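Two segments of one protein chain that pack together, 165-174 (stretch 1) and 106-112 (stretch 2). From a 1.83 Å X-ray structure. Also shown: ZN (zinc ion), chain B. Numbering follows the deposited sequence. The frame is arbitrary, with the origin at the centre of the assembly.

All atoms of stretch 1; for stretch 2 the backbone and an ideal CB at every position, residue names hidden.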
# COMPACT_ATOMS: atom_id res chain seq x y z
N ASN A 165 -11.60 6.86 -17.16
CA ASN A 165 -10.55 6.46 -16.23
C ASN A 165 -9.43 7.46 -16.31
O ASN A 165 -8.94 7.92 -15.29
CB ASN A 165 -10.00 5.07 -16.56
CG ASN A 165 -9.01 4.56 -15.52
OD1 ASN A 165 -9.26 4.65 -14.29
ND2 ASN A 165 -7.88 4.03 -15.99
N VAL A 166 -8.98 7.79 -17.51
CA VAL A 166 -7.95 8.84 -17.60
C VAL A 166 -8.39 10.12 -16.85
O VAL A 166 -7.64 10.65 -16.03
CB VAL A 166 -7.63 9.20 -19.02
CG1 VAL A 166 -6.70 10.45 -19.05
CG2 VAL A 166 -6.89 8.03 -19.67
N TYR A 167 -9.62 10.59 -17.12
CA TYR A 167 -10.14 11.80 -16.43
C TYR A 167 -10.11 11.67 -14.89
O TYR A 167 -9.62 12.57 -14.18
CB TYR A 167 -11.55 12.11 -16.95
CG TYR A 167 -12.34 13.10 -16.12
CD1 TYR A 167 -12.21 14.47 -16.30
CD2 TYR A 167 -13.23 12.65 -15.16
CE1 TYR A 167 -12.95 15.37 -15.53
CE2 TYR A 167 -13.96 13.52 -14.40
CZ TYR A 167 -13.82 14.87 -14.59
OH TYR A 167 -14.57 15.72 -13.81
N GLU A 168 -10.61 10.55 -14.37
CA GLU A 168 -10.64 10.32 -12.91
C GLU A 168 -9.24 10.23 -12.31
O GLU A 168 -9.03 10.74 -11.19
CB GLU A 168 -11.46 9.09 -12.53
CG GLU A 168 -12.97 9.24 -12.73
CD GLU A 168 -13.59 10.40 -11.91
OE1 GLU A 168 -12.98 10.84 -10.91
OE2 GLU A 168 -14.69 10.85 -12.27
N GLN A 169 -8.29 9.61 -13.02
CA GLN A 169 -6.92 9.53 -12.49
C GLN A 169 -6.26 10.91 -12.51
O GLN A 169 -5.46 11.26 -11.62
CB GLN A 169 -6.06 8.47 -13.19
CG GLN A 169 -6.66 7.04 -13.21
CD GLN A 169 -7.25 6.60 -11.89
OE1 GLN A 169 -6.61 6.72 -10.84
NE2 GLN A 169 -8.49 6.07 -11.92
N CYS A 170 -6.61 11.71 -13.52
CA CYS A 170 -6.19 13.12 -13.49
C CYS A 170 -6.75 13.87 -12.25
O CYS A 170 -6.02 14.62 -11.58
CB CYS A 170 -6.67 13.83 -14.73
SG CYS A 170 -5.71 13.36 -16.19
N ARG A 171 -8.05 13.70 -11.99
CA ARG A 171 -8.63 14.27 -10.77
C ARG A 171 -7.82 13.82 -9.55
O ARG A 171 -7.53 14.64 -8.68
CB ARG A 171 -10.10 13.87 -10.61
CG ARG A 171 -11.05 14.52 -11.63
CD ARG A 171 -12.52 14.26 -11.23
NE ARG A 171 -12.84 14.84 -9.93
CZ ARG A 171 -13.05 14.14 -8.81
NH1 ARG A 171 -12.99 12.81 -8.84
NH2 ARG A 171 -13.33 14.75 -7.67
N ASN A 172 -7.48 12.53 -9.46
CA ASN A 172 -6.68 12.06 -8.31
C ASN A 172 -5.30 12.67 -8.21
O ASN A 172 -4.77 12.83 -7.10
CB ASN A 172 -6.55 10.53 -8.32
CG ASN A 172 -7.90 9.83 -8.20
OD1 ASN A 172 -8.89 10.43 -7.82
ND2 ASN A 172 -7.92 8.55 -8.56
N VAL A 173 -4.69 13.01 -9.36
CA VAL A 173 -3.41 13.74 -9.30
C VAL A 173 -3.65 15.13 -8.72
O VAL A 173 -2.87 15.60 -7.86
CB VAL A 173 -2.75 13.90 -10.69
CG1 VAL A 173 -1.51 14.80 -10.58
CG2 VAL A 173 -2.32 12.56 -11.22
N VAL A 174 -4.74 15.76 -9.12
CA VAL A 174 -5.02 17.13 -8.61
C VAL A 174 -5.26 17.23 -7.10
O VAL A 174 -5.02 18.29 -6.47
CB VAL A 174 -6.16 17.78 -9.40
CG1 VAL A 174 -6.52 19.18 -8.87
CG2 VAL A 174 -5.77 17.90 -10.83
N UNK A 106 4.94 19.38 -16.39
CA UNK A 106 3.75 18.72 -16.90
C UNK A 106 3.57 17.36 -16.21
O UNK A 106 4.54 16.65 -15.95
CB UNK A 106 3.84 18.55 -18.42
N UNK A 107 2.32 17.00 -15.93
CA UNK A 107 2.04 15.62 -15.53
C UNK A 107 0.99 15.11 -16.52
O UNK A 107 -0.01 15.76 -16.71
CB UNK A 107 1.56 15.52 -14.08
N UNK A 108 1.25 13.99 -17.18
CA UNK A 108 0.32 13.45 -18.17
C UNK A 108 -0.13 12.11 -17.63
O UNK A 108 0.71 11.33 -17.21
CB UNK A 108 0.95 13.32 -19.56
N UNK A 109 -1.44 11.85 -17.64
CA UNK A 109 -1.94 10.49 -17.46
C UNK A 109 -2.35 10.06 -18.84
O UNK A 109 -3.19 10.71 -19.47
CB UNK A 109 -3.09 10.40 -16.46
N UNK A 110 -1.73 8.98 -19.34
CA UNK A 110 -2.04 8.52 -20.68
C UNK A 110 -2.67 7.16 -20.63
O UNK A 110 -2.03 6.19 -20.18
CB UNK A 110 -0.79 8.49 -21.56
N UNK A 111 -3.93 7.06 -21.05
CA UNK A 111 -4.53 5.74 -21.15
C UNK A 111 -4.37 5.26 -22.58
O UNK A 111 -3.72 5.93 -23.39
CB UNK A 111 -6.00 5.76 -20.73
N UNK A 112 -4.95 4.11 -22.89
CA UNK A 112 -4.86 3.63 -24.27
C UNK A 112 -6.03 2.73 -24.59
O UNK A 112 -6.50 1.99 -23.72
CB UNK A 112 -3.54 2.89 -24.51
ZN ZN B . -3.52 -0.85 -20.50

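Stretch 1 is a helix and stretch 2 a strand running nearly antiparallel to it, at 158° between their N-to-C directions and 8.2 Å at closest approach of the axes. Alternate CA-to-CB bonds of the strand, at 107, 109 and 111, point toward the helix; the even-numbered ones do not.

Position 106 has no atom of stretch 1 within 5.5 Å of its ideal CB, so the helix sets no preference there. The deposited residue is His-106, whose ND1 is hydrogen-bonded elsewhere in the structure.

At 107 the phi/psi of -124/126 is ordinary for a strand, which admits beta-branched residues. The ideal CB points toward the helix but lies 4.7 Å from Val-173 CG1, leaving room for a further reach. An apolar chain suits this methyl surface; leucine, isoleucine or methionine would be reasonable. The residue is Ile-107, with chi1 m and chi2 t, and this extended branch brings its CD1 to 3.8 Å from Val-173 CG1.

Position 108 points away, with nothing of stretch 1 near its ideal CB, and is unconstrained by the helix. It is Val-108.

Position 109 is the most closely surrounded of the side-chain sites. Its ideal CB points toward the helix and lies 4.0 Å from Cys-170 SG, 4.4 Å from Val-166 CG1 and 4.8 Å from Gln-169 CB. These neighbours favour a compact apolar group, such as valine, alanine or perhaps isoleucine. Val-109, with chi1 t, has the largest area covered by the other stretch, 98 Å². Its CG1 lies 4.1 Å from both Val-166 CG1 and Gln-169 CB, its CG2 lies 4.3 Å from Val-173 CG2, and its CB is 3.9 Å from Cys-170 SG. One valine thus touches four helix residues, through apolar contact without a hydrogen bond.

Position 110 points away again, and the helix offers it no partner; many residues would do. It is Cys-110, chi1 t.

Position 111 is decided by space. CA-to-CB would point toward the helix, but the ideal CB falls 2.7 Å from Val-166 CG2, a clash, and the CA atoms of 111 and Val-166 are only 5.8 Å apart. Glycine is the clear choice, although the phi/psi of -95/-175 does not itself demand it. Gly-111 lets the backbone come close: its N is 3.4 Å from Val-166 CG2.

Position 112 points away from the helix, but its ideal CB is 5.5 Å from the zinc ion ZN. That is too far for cysteine or aspartate and about right for histidine binding through NE2; glutamate might just reach. His-112, with chi1 p, binds the zinc through NE2 at 2.1 Å, alongside three atoms from elsewhere in the structure.

Stretch 2, residues 106-112: HIVVCGH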
# COMPACT_ATOMS: atom_id res chain seq x y z
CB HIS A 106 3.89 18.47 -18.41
CG HIS A 106 4.12 19.71 -19.21
ND1 HIS A 106 3.09 20.53 -19.62
CD2 HIS A 106 5.26 20.26 -19.68
CE1 HIS A 106 3.59 21.54 -20.31
NE2 HIS A 106 4.91 21.41 -20.37
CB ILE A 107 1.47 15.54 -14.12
CG1 ILE A 107 2.47 16.09 -13.10
CG2 ILE A 107 1.18 14.06 -13.74
CD1 ILE A 107 1.97 16.04 -11.63
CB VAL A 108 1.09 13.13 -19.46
CG1 VAL A 108 0.20 12.33 -20.42
CG2 VAL A 108 1.63 14.43 -20.12
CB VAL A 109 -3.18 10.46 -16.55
CG1 VAL A 109 -3.79 9.05 -16.52
CG2 VAL A 109 -2.78 10.87 -15.14
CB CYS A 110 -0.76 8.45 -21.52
SG CYS A 110 -1.11 8.19 -23.30
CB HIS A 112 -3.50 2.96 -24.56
CG HIS A 112 -3.29 1.68 -23.80
ND1 HIS A 112 -3.10 0.47 -24.44
CD2 HIS A 112 -3.25 1.43 -22.48
CE1 HIS A 112 -2.98 -0.48 -23.53
NE2 HIS A 112 -3.06 0.07 -22.33
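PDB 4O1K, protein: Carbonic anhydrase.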